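Local coordinates for putative fusidic acid resistance protein (Staphylococcus aureus, PDB 2YB5), which confers resistance to the antibiotic fusidic acid, probably by binding elongation factor G and promoting its clearance from the ribosome, at residues E44-F49 / D58-I63; K14-V19 / H75-L80; F157-N162 / K186-C191. One frame throughout, in Å; residues are numbered along the deposited sequence.

Interaction 1 (E44-F49 / D58-I63); sequences EINDIF and DFITSI
The first torsions place CG1 of Ile-45 and of Ile-63: in Ile-45 it stands anti to the carbonyl carbon (chi1 -66°), whereas in Ile-63 it takes the crowded position between the backbone N and the carbonyl carbon (chi1 64°). Both chains are then extended at chi2, which carries each CD1 toward the other. The two side chains meet tip to tip, with Ile-45 CD1 3.7 Å from Ile-63 CD1. The other branch of Ile-45 serves two neighbours at once. Its CG2 lies 4.0 Å from Phe-59 CE2, at the edge of the ring and near the ring plane, and the two side chains run at about a right angle. The same CG2 is 4.0 Å from Ile-60 CD1, here with the side chains sliding past each other in opposite directions. Ile-60 CD1 also comes within 4.1 Å of Asn-46 CB, which extends the contact by one residue along helix 35-50. Within segment 58-63, Ile-63 CG2 sits over one face of the Phe-59 ring, 3.4 Å above its plane and offset toward the rim. Phe-59 is therefore packed on a face by its own helix and at an edge by the facing one. The interface is mainly apolar, with Asn-46 contributing its CB and backbone N; it buries a modest 186 Å², and spans axes 11.0 Å apart at closest approach. Around it, Ile-45 also touches Leu-18 and Val-19 of helix 9-27, and Phe-59 touches helix 70-80. With the segments running 164° apart in direction, this is antiparallel helix packing in the small helical bundle of the elongation factor G-binding N-terminal domain.

Interaction 2 (K14-V19 / H75-L80); sequences KVKQLV and HLLNEL
In the helical bundle of the N-terminal domain, Leu-77 of helix 70-80 packs against Val-15, Lys-16 and Val-19 of helix 9-27, joining two segments with 55 residues between them in the chain. The two segments are antiparallel, their directions differing by 165°, and the axes come no closer than 11.4 Å. The backbones are nearest at Lys-16 and Leu-77, whose CA atoms are 7.3 Å apart. The contact is made by side-chain carbons, and of the 161 Å² buried between the segments Leu-77 takes the largest share, nearly half. CG of Leu-77 stands anti to the carbonyl carbon (chi1 -78°), and from there the two methyls divide the work. CD2 is directed at the valines: it lies 4.1 Å from Val-15 CG1 and 4.2 Å from Val-19 CG2. These two valines are one helical turn apart, linked by the backbone bond from Val-19 N to Val-15 O (3.0 Å), so the methyl rests over the two, against one side of helix 9-27. Both slide past Leu-77 with their side chains running in opposite directions to it. Leu-80 adds a looser touch, its CD1 being 4.4 Å from Val-15 CG1.

Nearby, Gln-17 NE2 makes a hydrogen bond to Asp-202 OD2, which links helix 9-27 to the C-terminal part of the chain. Lys-16 is used for its aliphatic part alone in the helix contact, crossing Leu-77 at about a right angle. Its chain bends at chi3 (74°), which turns CE, and the ammonium beyond makes a weak hydrogen bond to Gln-199 O, while Lys-16 CG stays 4.0 Å from Leu-77 CD1.

Interaction 3 (F157-N162 / K186-C191); sequences FCKICN and KGDYIC. With ZN (zinc ion), chain C.
Cys-158 and Cys-161 of a CxxC knuckle and Cys-191 at the end of strand 186-191 bind one zinc ion, the site of the treble-clef zinc finger. The metal lies 2.3 Å from Cys-158 SG, 2.4 Å from Cys-161 SG and 2.1 Å from Cys-191 SG, and Cys-197 of helix 194-200 completes the four-sulfur shell.

In the second shell, three backbone N-H groups converge on Cys-158 SG. Ile-160 N is 3.2 Å from this sulfur, Cys-161 N donates to it almost straight (N-H...S angle 170°), and Cys-191 N reaches it from the strand. Cys-158 SG lies anti to its own backbone N (chi1 165°), where it can take all three donors as well as the metal. These donors would probably temper the negative charge on the thiolate.

Further out, Lys-159 N donates to Tyr-189 O at 2.8 Å, in the plane of the carbonyl, fastening the knuckle to the strand. Ile-160 CD1 packs 3.7 Å from Ile-190 CG2, and both isoleucines touch Phe-210 of helix 204-214. The aliphatic part of Lys-159 rests on the Asp-188 carboxylate while the charged ends stay apart, Lys-159 NZ being 5.5 Å from Asp-188 OD2; chi1 (-61°) sets Lys-159 CG anti to its carbonyl carbon, 3.3 Å from that same Asp-188 OD2.

How the interactions relate
Interactions 1 and 2 form one continuous apolar core, their centres 9 Å apart. Phe-59 CE1 lies 3.5 Å from Leu-76 CB, and Ile-48 CD1 is 3.5 Å from Val-15 CG2, so the pairs of helices pack on each other; along the chain, the residues of interaction 1 fall between the two segments of interaction 2. Interaction 3, which holds three of the four zinc ligands, stands apart in the zinc-finger domain, its centre about 31 Å from that of interaction 1 and 25 Å from that of interaction 2. Interaction 2 is the nearer: its closest atoms are about 7 Å from interaction 3, and the Lys-16 side chain is about 12 Å from the zinc ion.

Interaction 1 (E44-F49 / D58-I63)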
ATOM      1  N   GLU A  44     -14.254 -10.924  -6.445  1.00 48.00           N
ATOM      2  CA  GLU A  44     -12.996 -10.154  -6.468  1.00 47.37           C
ATOM      3  C   GLU A  44     -12.089 -10.549  -5.314  1.00 47.03           C
ATOM      4  O   GLU A  44     -10.881 -10.712  -5.494  1.00 47.67           O
ATOM      5  CB  GLU A  44     -13.258  -8.647  -6.398  1.00 46.64           C
ATOM      6  CG  GLU A  44     -13.935  -8.068  -7.638  1.00 48.33           C
ATOM      7  CD  GLU A  44     -13.013  -8.044  -8.835  1.00 51.58           C
ATOM      8  OE1 GLU A  44     -12.005  -7.295  -8.791  1.00 52.61           O
ATOM      9  OE2 GLU A  44     -13.294  -8.773  -9.816  1.00 54.16           O
ATOM     10  N   ILE A  45     -12.668 -10.688  -4.127  1.00 46.76           N
ATOM     11  CA  ILE A  45     -11.905 -11.092  -2.950  1.00 47.28           C
ATOM     12  C   ILE A  45     -11.303 -12.480  -3.147  1.00 49.21           C
ATOM     13  O   ILE A  45     -10.112 -12.693  -2.878  1.00 49.51           O
ATOM     14  CB  ILE A  45     -12.776 -11.087  -1.680  1.00 48.15           C
ATOM     15  CG1 ILE A  45     -13.200  -9.654  -1.351  1.00 46.84           C
ATOM     16  CG2 ILE A  45     -12.026 -11.728  -0.494  1.00 49.01           C
ATOM     17  CD1 ILE A  45     -14.212  -9.534  -0.254  1.00 45.99           C
ATOM     18  N   ASN A  46     -12.133 -13.407  -3.616  1.00 51.00           N
ATOM     19  CA  ASN A  46     -11.739 -14.800  -3.844  1.00 53.63           C
ATOM     20  C   ASN A  46     -10.638 -14.943  -4.881  1.00 54.40           C
ATOM     21  O   ASN A  46      -9.697 -15.718  -4.689  1.00 56.52           O
ATOM     22  CB  ASN A  46     -12.956 -15.629  -4.289  1.00 55.30           C
ATOM     23  CG  ASN A  46     -12.666 -17.125  -4.348  1.00 58.39           C
ATOM     24  OD1 ASN A  46     -12.196 -17.720  -3.380  1.00 57.59           O
ATOM     25  ND2 ASN A  46     -12.971 -17.740  -5.484  1.00 61.03           N
ATOM     26  N   ASP A  47     -10.758 -14.204  -5.978  1.00 54.07           N
ATOM     27  CA  ASP A  47      -9.756 -14.251  -7.039  1.00 55.63           C
ATOM     28  C   ASP A  47      -8.369 -13.831  -6.532  1.00 55.29           C
ATOM     29  O   ASP A  47      -7.366 -14.431  -6.914  1.00 57.19           O
ATOM     30  CB  ASP A  47     -10.197 -13.405  -8.247  1.00 55.18           C
ATOM     31  CG  ASP A  47     -11.327 -14.056  -9.040  1.00 57.60           C
ATOM     32  OD1 ASP A  47     -11.561 -15.280  -8.884  1.00 60.32           O
ATOM     33  OD2 ASP A  47     -11.992 -13.341  -9.823  1.00 59.07           O
ATOM     34  N   ILE A  48      -8.318 -12.830  -5.653  1.00 53.72           N
ATOM     35  CA  ILE A  48      -7.056 -12.392  -5.040  1.00 53.31           C
ATOM     36  C   ILE A  48      -6.340 -13.565  -4.352  1.00 55.83           C
ATOM     37  O   ILE A  48      -5.109 -13.619  -4.335  1.00 56.35           O
ATOM     38  CB  ILE A  48      -7.280 -11.244  -4.029  1.00 51.27           C
ATOM     39  CG1 ILE A  48      -7.615  -9.942  -4.768  1.00 49.42           C
ATOM     40  CG2 ILE A  48      -6.059 -11.040  -3.147  1.00 49.43           C
ATOM     41  CD1 ILE A  48      -8.051  -8.829  -3.855  1.00 47.40           C
ATOM     42  N   PHE A  49      -7.114 -14.503  -3.809  1.00 58.00           N
ATOM     43  CA  PHE A  49      -6.552 -15.699  -3.176  1.00 60.84           C
ATOM     44  C   PHE A  49      -6.428 -16.889  -4.134  1.00 64.74           C
ATOM     45  O   PHE A  49      -5.519 -17.701  -3.973  1.00 67.15           O
ATOM     46  CB  PHE A  49      -7.358 -16.068  -1.930  1.00 61.11           C
ATOM     47  CG  PHE A  49      -7.181 -15.092  -0.799  1.00 58.33           C
ATOM     48  CD1 PHE A  49      -6.063 -15.166   0.038  1.00 58.11           C
ATOM     49  CD2 PHE A  49      -8.100 -14.075  -0.589  1.00 54.79           C
ATOM     50  CE1 PHE A  49      -5.890 -14.267   1.082  1.00 55.37           C
ATOM     51  CE2 PHE A  49      -7.937 -13.170   0.449  1.00 52.96           C
ATOM     52  CZ  PHE A  49      -6.828 -13.265   1.286  1.00 54.39           C
ATOM     53  N   ASP A  58     -14.572 -20.028   2.918  1.00 84.80           N
ATOM     54  CA  ASP A  58     -14.532 -20.067   4.376  1.00 87.26           C
ATOM     55  C   ASP A  58     -14.737 -18.642   4.868  1.00 83.92           C
ATOM     56  O   ASP A  58     -15.763 -18.325   5.473  1.00 85.19           O
ATOM     57  CB  ASP A  58     -13.179 -20.616   4.856  1.00 89.08           C
ATOM     58  CG  ASP A  58     -12.769 -20.085   6.221  1.00 90.82           C
ATOM     59  OD1 ASP A  58     -13.635 -19.956   7.113  1.00 95.21           O
ATOM     60  OD2 ASP A  58     -11.567 -19.807   6.395  1.00 88.88           O
ATOM     61  N   PHE A  59     -13.751 -17.788   4.584  1.00 79.75           N
ATOM     62  CA  PHE A  59     -13.848 -16.361   4.844  1.00 76.28           C
ATOM     63  C   PHE A  59     -14.957 -15.808   3.959  1.00 74.16           C
ATOM     64  O   PHE A  59     -15.768 -14.997   4.409  1.00 74.06           O
ATOM     65  CB  PHE A  59     -12.506 -15.685   4.549  1.00 73.48           C
ATOM     66  CG  PHE A  59     -12.538 -14.172   4.607  1.00 69.73           C
ATOM     67  CD1 PHE A  59     -12.694 -13.505   5.819  1.00 70.34           C
ATOM     68  CD2 PHE A  59     -12.389 -13.420   3.449  1.00 65.53           C
ATOM     69  CE1 PHE A  59     -12.724 -12.112   5.869  1.00 68.85           C
ATOM     70  CE2 PHE A  59     -12.404 -12.027   3.493  1.00 63.50           C
ATOM     71  CZ  PHE A  59     -12.573 -11.373   4.703  1.00 64.95           C
ATOM     72  N   ILE A  60     -14.999 -16.278   2.709  1.00 72.53           N
ATOM     73  CA  ILE A  60     -16.053 -15.903   1.765  1.00 70.89           C
ATOM     74  C   ILE A  60     -17.423 -16.217   2.350  1.00 73.66           C
ATOM     75  O   ILE A  60     -18.307 -15.364   2.341  1.00 72.67           O
ATOM     76  CB  ILE A  60     -15.899 -16.628   0.397  1.00 70.18           C
ATOM     77  CG1 ILE A  60     -14.692 -16.083  -0.383  1.00 67.89           C
ATOM     78  CG2 ILE A  60     -17.156 -16.489  -0.439  1.00 69.08           C
ATOM     79  CD1 ILE A  60     -14.806 -14.617  -0.804  1.00 64.02           C
ATOM     80  N   THR A  61     -17.592 -17.441   2.858  1.00 77.45           N
ATOM     81  CA  THR A  61     -18.849 -17.846   3.496  1.00 80.95           C
ATOM     82  C   THR A  61     -19.150 -16.953   4.698  1.00 81.94           C
ATOM     83  O   THR A  61     -20.259 -16.451   4.843  1.00 82.45           O
ATOM     84  CB  THR A  61     -18.813 -19.336   3.937  1.00 85.69           C
ATOM     85  OG1 THR A  61     -18.982 -20.181   2.789  1.00 85.68           O
ATOM     86  CG2 THR A  61     -19.921 -19.642   4.955  1.00 90.37           C
ATOM     87  N   SER A  62     -18.145 -16.741   5.538  1.00 82.51           N
ATOM     88  CA  SER A  62     -18.286 -15.892   6.716  1.00 84.23           C
ATOM     89  C   SER A  62     -18.748 -14.460   6.403  1.00 81.64           C
ATOM     90  O   SER A  62     -19.630 -13.944   7.093  1.00 84.01           O
ATOM     91  CB  SER A  62     -16.973 -15.851   7.494  1.00 84.51           C
ATOM     92  OG  SER A  62     -17.178 -15.293   8.774  1.00 87.87           O
ATOM     93  N   ILE A  63     -18.167 -13.829   5.375  1.00 77.36           N
ATOM     94  CA  ILE A  63     -18.521 -12.439   5.006  1.00 75.19           C
ATOM     95  C   ILE A  63     -19.818 -12.300   4.188  1.00 75.22           C
ATOM     96  O   ILE A  63     -20.400 -11.211   4.115  1.00 74.46           O
ATOM     97  CB  ILE A  63     -17.372 -11.697   4.243  1.00 71.18           C
ATOM     98  CG1 ILE A  63     -17.075 -12.348   2.890  1.00 68.80           C
ATOM     99  CG2 ILE A  63     -16.100 -11.627   5.095  1.00 71.60           C
ATOM    100  CD1 ILE A  63     -15.852 -11.772   2.202  1.00 66.54           C
TER

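Interaction 2 (K14-V19 / H75-L80)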
ATOM      1  N   LYS A  14      -6.504  -4.023  -0.909  1.00 44.08           N
ATOM      2  CA  LYS A  14      -7.633  -4.165  -1.839  1.00 44.29           C
ATOM      3  C   LYS A  14      -8.733  -5.064  -1.236  1.00 44.30           C
ATOM      4  O   LYS A  14      -9.897  -4.669  -1.237  1.00 44.54           O
ATOM      5  CB  LYS A  14      -7.162  -4.696  -3.198  1.00 44.19           C
ATOM      6  CG  LYS A  14      -8.239  -4.793  -4.261  1.00 44.50           C
ATOM      7  CD  LYS A  14      -8.658  -3.434  -4.771  1.00 46.95           C
ATOM      8  CE  LYS A  14      -9.785  -3.576  -5.771  1.00 49.14           C
ATOM      9  NZ  LYS A  14     -10.212  -2.275  -6.368  1.00 51.73           N
ATOM     10  N   VAL A  15      -8.367  -6.243  -0.717  1.00 44.56           N
ATOM     11  CA  VAL A  15      -9.342  -7.135  -0.068  1.00 45.72           C
ATOM     12  C   VAL A  15     -10.166  -6.365   0.981  1.00 46.72           C
ATOM     13  O   VAL A  15     -11.392  -6.479   1.032  1.00 47.89           O
ATOM     14  CB  VAL A  15      -8.691  -8.385   0.600  1.00 46.82           C
ATOM     15  CG1 VAL A  15      -9.698  -9.115   1.471  1.00 47.13           C
ATOM     16  CG2 VAL A  15      -8.126  -9.358  -0.443  1.00 47.36           C
ATOM     17  N   LYS A  16      -9.475  -5.572   1.790  1.00 47.15           N
ATOM     18  CA  LYS A  16     -10.092  -4.772   2.843  1.00 48.71           C
ATOM     19  C   LYS A  16     -11.040  -3.729   2.257  1.00 48.65           C
ATOM     20  O   LYS A  16     -12.188  -3.608   2.698  1.00 50.23           O
ATOM     21  CB  LYS A  16      -8.976  -4.122   3.665  1.00 49.61           C
ATOM     22  CG  LYS A  16      -9.397  -3.146   4.751  1.00 52.82           C
ATOM     23  CD  LYS A  16      -8.168  -2.495   5.388  1.00 53.31           C
ATOM     24  CE  LYS A  16      -7.536  -1.439   4.458  1.00 53.56           C
ATOM     25  NZ  LYS A  16      -6.192  -0.920   4.916  1.00 52.41           N
ATOM     26  N   GLN A  17     -10.579  -3.000   1.245  1.00 47.43           N
ATOM     27  CA  GLN A  17     -11.434  -2.057   0.521  1.00 48.07           C
ATOM     28  C   GLN A  17     -12.692  -2.730  -0.055  1.00 47.93           C
ATOM     29  O   GLN A  17     -13.765  -2.120  -0.088  1.00 48.91           O
ATOM     30  CB  GLN A  17     -10.659  -1.337  -0.591  1.00 47.69           C
ATOM     31  CG  GLN A  17      -9.663  -0.286  -0.073  1.00 49.54           C
ATOM     32  CD  GLN A  17      -8.766   0.300  -1.158  1.00 51.33           C
ATOM     33  OE1 GLN A  17      -7.825   1.040  -0.859  1.00 54.03           O
ATOM     34  NE2 GLN A  17      -9.053  -0.020  -2.421  1.00 51.80           N
ATOM     35  N   LEU A  18     -12.563  -3.976  -0.510  1.00 46.48           N
ATOM     36  CA  LEU A  18     -13.716  -4.700  -1.061  1.00 46.44           C
ATOM     37  C   LEU A  18     -14.703  -5.101   0.039  1.00 48.52           C
ATOM     38  O   LEU A  18     -15.918  -5.018  -0.154  1.00 48.95           O
ATOM     39  CB  LEU A  18     -13.272  -5.922  -1.857  1.00 45.17           C
ATOM     40  CG  LEU A  18     -12.487  -5.633  -3.144  1.00 43.68           C
ATOM     41  CD1 LEU A  18     -11.684  -6.858  -3.553  1.00 44.23           C
ATOM     42  CD2 LEU A  18     -13.401  -5.176  -4.271  1.00 40.78           C
ATOM     43  N   VAL A  19     -14.179  -5.512   1.190  1.00 49.87           N
ATOM     44  CA  VAL A  19     -15.019  -5.880   2.324  1.00 52.64           C
ATOM     45  C   VAL A  19     -15.849  -4.686   2.817  1.00 55.13           C
ATOM     46  O   VAL A  19     -17.040  -4.841   3.079  1.00 57.13           O
ATOM     47  CB  VAL A  19     -14.191  -6.493   3.473  1.00 53.72           C
ATOM     48  CG1 VAL A  19     -15.018  -6.609   4.738  1.00 56.58           C
ATOM     49  CG2 VAL A  19     -13.664  -7.868   3.060  1.00 52.98           C
ATOM     50  N   HIS A  75     -11.983  -8.649  12.693  1.00 96.96           N
ATOM     51  CA  HIS A  75     -11.461  -9.882  13.277  1.00 98.84           C
ATOM     52  C   HIS A  75     -11.087 -10.886  12.189  1.00 95.36           C
ATOM     53  O   HIS A  75      -9.975 -11.416  12.180  1.00 94.52           O
ATOM     54  CB  HIS A  75     -12.495 -10.503  14.225  1.00104.43           C
ATOM     55  CG  HIS A  75     -12.130 -11.874  14.706  1.00107.75           C
ATOM     56  ND1 HIS A  75     -11.097 -12.103  15.591  1.00110.04           N
ATOM     57  CD2 HIS A  75     -12.663 -13.088  14.429  1.00109.62           C
ATOM     58  CE1 HIS A  75     -11.005 -13.398  15.832  1.00113.00           C
ATOM     59  NE2 HIS A  75     -11.946 -14.018  15.142  1.00113.04           N
ATOM     60  N   LEU A  76     -12.022 -11.137  11.276  1.00 93.30           N
ATOM     61  CA  LEU A  76     -11.795 -12.072  10.175  1.00 90.47           C
ATOM     62  C   LEU A  76     -10.648 -11.590   9.277  1.00 85.47           C
ATOM     63  O   LEU A  76      -9.817 -12.394   8.850  1.00 84.44           O
ATOM     64  CB  LEU A  76     -13.078 -12.270   9.354  1.00 90.02           C
ATOM     65  CG  LEU A  76     -14.281 -12.909  10.063  1.00 94.84           C
ATOM     66  CD1 LEU A  76     -15.556 -12.733   9.239  1.00 94.07           C
ATOM     67  CD2 LEU A  76     -14.039 -14.390  10.355  1.00 98.18           C
ATOM     68  N   LEU A  77     -10.605 -10.285   9.005  1.00 82.48           N
ATOM     69  CA  LEU A  77      -9.499  -9.683   8.238  1.00 78.40           C
ATOM     70  C   LEU A  77      -8.171  -9.847   8.968  1.00 78.76           C
ATOM     71  O   LEU A  77      -7.179 -10.212   8.355  1.00 77.38           O
ATOM     72  CB  LEU A  77      -9.744  -8.193   7.948  1.00 76.46           C
ATOM     73  CG  LEU A  77     -10.718  -7.827   6.822  1.00 74.28           C
ATOM     74  CD1 LEU A  77     -10.900  -6.316   6.746  1.00 72.81           C
ATOM     75  CD2 LEU A  77     -10.269  -8.384   5.476  1.00 70.37           C
ATOM     76  N   ASN A  78      -8.157  -9.578  10.274  1.00 81.25           N
ATOM     77  CA  ASN A  78      -6.957  -9.783  11.101  1.00 82.00           C
ATOM     78  C   ASN A  78      -6.488 -11.239  11.096  1.00 82.87           C
ATOM     79  O   ASN A  78      -5.293 -11.512  11.185  1.00 82.46           O
ATOM     80  CB  ASN A  78      -7.196  -9.321  12.545  1.00 85.86           C
ATOM     81  CG  ASN A  78      -7.237  -7.805  12.683  1.00 85.08           C
ATOM     82  OD1 ASN A  78      -7.238  -7.071  11.692  1.00 82.27           O
ATOM     83  ND2 ASN A  78      -7.285  -7.331  13.923  1.00 88.54           N
ATOM     84  N   GLU A  79      -7.435 -12.165  10.992  1.00 84.26           N
ATOM     85  CA  GLU A  79      -7.116 -13.587  10.841  1.00 85.52           C
ATOM     86  C   GLU A  79      -6.472 -13.869   9.484  1.00 81.52           C
ATOM     87  O   GLU A  79      -5.713 -14.834   9.347  1.00 82.69           O
ATOM     88  CB  GLU A  79      -8.369 -14.451  11.009  1.00 88.69           C
ATOM     89  CG  GLU A  79      -8.841 -14.594  12.445  1.00 94.04           C
ATOM     90  CD  GLU A  79     -10.083 -15.462  12.572  1.00 97.30           C
ATOM     91  OE1 GLU A  79     -11.031 -15.286  11.775  1.00 95.59           O
ATOM     92  OE2 GLU A  79     -10.113 -16.324  13.473  1.00102.51           O
ATOM     93  N   LEU A  80      -6.790 -13.038   8.488  1.00 77.03           N
ATOM     94  CA  LEU A  80      -6.155 -13.125   7.172  1.00 73.45           C
ATOM     95  C   LEU A  80      -4.714 -12.603   7.184  1.00 71.32           C
ATOM     96  O   LEU A  80      -3.903 -13.030   6.359  1.00 70.48           O
ATOM     97  CB  LEU A  80      -6.961 -12.364   6.112  1.00 70.67           C
ATOM     98  CG  LEU A  80      -8.313 -12.929   5.692  1.00 72.00           C
ATOM     99  CD1 LEU A  80      -9.001 -11.971   4.739  1.00 69.75           C
ATOM    100  CD2 LEU A  80      -8.142 -14.291   5.049  1.00 73.74           C
TER

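Interaction 3 (F157-N162 / K186-C191)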
ATOM      1  N   PHE A 157      -4.649  15.203  -3.464  1.00 48.79           N
ATOM      2  CA  PHE A 157      -4.592  13.805  -3.870  1.00 47.47           C
ATOM      3  C   PHE A 157      -3.146  13.393  -3.979  1.00 45.04           C
ATOM      4  O   PHE A 157      -2.393  13.994  -4.747  1.00 44.52           O
ATOM      5  CB  PHE A 157      -5.222  13.579  -5.242  1.00 48.30           C
ATOM      6  CG  PHE A 157      -6.621  14.068  -5.361  1.00 51.75           C
ATOM      7  CD1 PHE A 157      -7.641  13.467  -4.642  1.00 54.53           C
ATOM      8  CD2 PHE A 157      -6.925  15.115  -6.223  1.00 54.41           C
ATOM      9  CE1 PHE A 157      -8.941  13.910  -4.766  1.00 56.94           C
ATOM     10  CE2 PHE A 157      -8.218  15.562  -6.354  1.00 56.76           C
ATOM     11  CZ  PHE A 157      -9.236  14.958  -5.620  1.00 57.82           C
ATOM     12  N   CYS A 158      -2.757  12.373  -3.217  1.00 42.93           N
ATOM     13  CA  CYS A 158      -1.427  11.792  -3.346  1.00 40.60           C
ATOM     14  C   CYS A 158      -1.329  11.100  -4.694  1.00 40.00           C
ATOM     15  O   CYS A 158      -2.177  10.290  -5.028  1.00 40.15           O
ATOM     16  CB  CYS A 158      -1.177  10.775  -2.227  1.00 40.09           C
ATOM     17  SG  CYS A 158       0.241   9.667  -2.502  1.00 36.27           S
ATOM     18  N   LYS A 159      -0.290  11.382  -5.467  1.00 39.24           N
ATOM     19  CA  LYS A 159      -0.176  10.724  -6.767  1.00 39.59           C
ATOM     20  C   LYS A 159       0.394   9.297  -6.742  1.00 38.93           C
ATOM     21  O   LYS A 159       0.605   8.709  -7.800  1.00 39.05           O
ATOM     22  CB  LYS A 159       0.574  11.617  -7.751  1.00 39.70           C
ATOM     23  CG  LYS A 159      -0.150  12.951  -7.998  1.00 42.09           C
ATOM     24  CD  LYS A 159      -1.531  12.786  -8.651  1.00 43.73           C
ATOM     25  CE  LYS A 159      -2.243  14.130  -8.793  1.00 45.94           C
ATOM     26  NZ  LYS A 159      -3.622  14.014  -9.364  1.00 47.41           N
ATOM     27  N   ILE A 160       0.614   8.728  -5.554  1.00 38.39           N
ATOM     28  CA  ILE A 160       0.925   7.308  -5.445  1.00 37.90           C
ATOM     29  C   ILE A 160      -0.328   6.481  -5.137  1.00 39.38           C
ATOM     30  O   ILE A 160      -0.669   5.575  -5.886  1.00 40.01           O
ATOM     31  CB  ILE A 160       2.006   7.051  -4.401  1.00 37.24           C
ATOM     32  CG1 ILE A 160       3.355   7.564  -4.915  1.00 35.41           C
ATOM     33  CG2 ILE A 160       2.106   5.551  -4.075  1.00 36.56           C
ATOM     34  CD1 ILE A 160       4.381   7.708  -3.859  1.00 34.10           C
ATOM     35  N   CYS A 161      -1.006   6.789  -4.037  1.00 40.07           N
ATOM     36  CA  CYS A 161      -2.150   6.013  -3.601  1.00 41.17           C
ATOM     37  C   CYS A 161      -3.463   6.575  -4.143  1.00 42.98           C
ATOM     38  O   CYS A 161      -4.499   5.948  -3.984  1.00 43.21           O
ATOM     39  CB  CYS A 161      -2.206   5.959  -2.069  1.00 41.53           C
ATOM     40  SG  CYS A 161      -2.465   7.560  -1.257  1.00 40.30           S
ATOM     41  N   ASN A 162      -3.398   7.761  -4.756  1.00 43.94           N
ATOM     42  CA  ASN A 162      -4.544   8.453  -5.350  1.00 46.01           C
ATOM     43  C   ASN A 162      -5.618   8.928  -4.374  1.00 47.74           C
ATOM     44  O   ASN A 162      -6.656   9.393  -4.812  1.00 48.77           O
ATOM     45  CB  ASN A 162      -5.191   7.608  -6.460  1.00 46.92           C
ATOM     46  CG  ASN A 162      -4.286   7.429  -7.662  1.00 47.11           C
ATOM     47  OD1 ASN A 162      -4.233   6.353  -8.259  1.00 49.64           O
ATOM     48  ND2 ASN A 162      -3.589   8.489  -8.037  1.00 47.25           N
ATOM     49  N   LYS A 186      11.722  16.689 -11.697  1.00 58.05           N
ATOM     50  CA  LYS A 186      10.475  15.981 -11.943  1.00 55.46           C
ATOM     51  C   LYS A 186       9.899  15.463 -10.640  1.00 52.14           C
ATOM     52  O   LYS A 186      10.618  14.986  -9.761  1.00 51.89           O
ATOM     53  CB  LYS A 186      10.678  14.842 -12.941  1.00 55.79           C
ATOM     54  CG  LYS A 186      10.546  15.310 -14.378  1.00 58.57           C
ATOM     55  CD  LYS A 186      10.827  14.211 -15.391  1.00 60.93           C
ATOM     56  CE  LYS A 186      10.537  14.706 -16.815  1.00 63.86           C
ATOM     57  NZ  LYS A 186      11.532  14.210 -17.807  1.00 65.87           N
ATOM     58  N   GLY A 187       8.591  15.556 -10.510  1.00 49.51           N
ATOM     59  CA  GLY A 187       7.971  15.152  -9.281  1.00 47.04           C
ATOM     60  C   GLY A 187       6.488  15.350  -9.254  1.00 45.32           C
ATOM     61  O   GLY A 187       5.868  15.702 -10.263  1.00 45.90           O
ATOM     62  N   ASP A 188       5.920  15.104  -8.085  1.00 42.96           N
ATOM     63  CA  ASP A 188       4.517  15.356  -7.861  1.00 42.27           C
ATOM     64  C   ASP A 188       4.200  15.357  -6.379  1.00 40.70           C
ATOM     65  O   ASP A 188       5.058  15.054  -5.549  1.00 40.16           O
ATOM     66  CB  ASP A 188       3.651  14.327  -8.599  1.00 42.28           C
ATOM     67  CG  ASP A 188       2.381  14.943  -9.177  1.00 43.96           C
ATOM     68  OD1 ASP A 188       1.899  15.963  -8.640  1.00 45.19           O
ATOM     69  OD2 ASP A 188       1.848  14.392 -10.161  1.00 47.14           O
ATOM     70  N   TYR A 189       2.967  15.718  -6.058  1.00 39.95           N
ATOM     71  CA  TYR A 189       2.496  15.715  -4.682  1.00 39.22           C
ATOM     72  C   TYR A 189       2.168  14.293  -4.217  1.00 37.56           C
ATOM     73  O   TYR A 189       1.421  13.576  -4.870  1.00 36.95           O
ATOM     74  CB  TYR A 189       1.284  16.649  -4.517  1.00 39.63           C
ATOM     75  CG  TYR A 189       1.692  18.125  -4.529  1.00 41.65           C
ATOM     76  CD1 TYR A 189       1.851  18.819  -5.728  1.00 41.86           C
ATOM     77  CD2 TYR A 189       1.944  18.811  -3.343  1.00 42.59           C
ATOM     78  CE1 TYR A 189       2.236  20.156  -5.746  1.00 43.11           C
ATOM     79  CE2 TYR A 189       2.329  20.158  -3.353  1.00 44.12           C
ATOM     80  CZ  TYR A 189       2.475  20.817  -4.557  1.00 44.17           C
ATOM     81  OH  TYR A 189       2.855  22.139  -4.567  1.00 45.92           O
ATOM     82  N   ILE A 190       2.745  13.916  -3.077  1.00 36.21           N
ATOM     83  CA  ILE A 190       2.518  12.620  -2.462  1.00 35.36           C
ATOM     84  C   ILE A 190       2.326  12.760  -0.948  1.00 35.41           C
ATOM     85  O   ILE A 190       2.624  13.808  -0.367  1.00 35.46           O
ATOM     86  CB  ILE A 190       3.689  11.644  -2.724  1.00 34.24           C
ATOM     87  CG1 ILE A 190       4.996  12.181  -2.111  1.00 34.96           C
ATOM     88  CG2 ILE A 190       3.839  11.368  -4.219  1.00 32.90           C
ATOM     89  CD1 ILE A 190       6.208  11.244  -2.280  1.00 33.22           C
ATOM     90  N   CYS A 191       1.855  11.682  -0.325  1.00 34.80           N
ATOM     91  CA  CYS A 191       1.654  11.642   1.117  1.00 35.01           C
ATOM     92  C   CYS A 191       2.973  11.984   1.804  1.00 35.30           C
ATOM     93  O   CYS A 191       4.002  11.387   1.514  1.00 34.21           O
ATOM     94  CB  CYS A 191       1.182  10.258   1.560  1.00 35.00           C
ATOM     95  SG  CYS A 191      -0.476   9.672   0.943  1.00 34.07           S
TER
HETATM   96 ZN    ZN C1213      -0.292   8.345  -0.708  1.00 30.93          ZN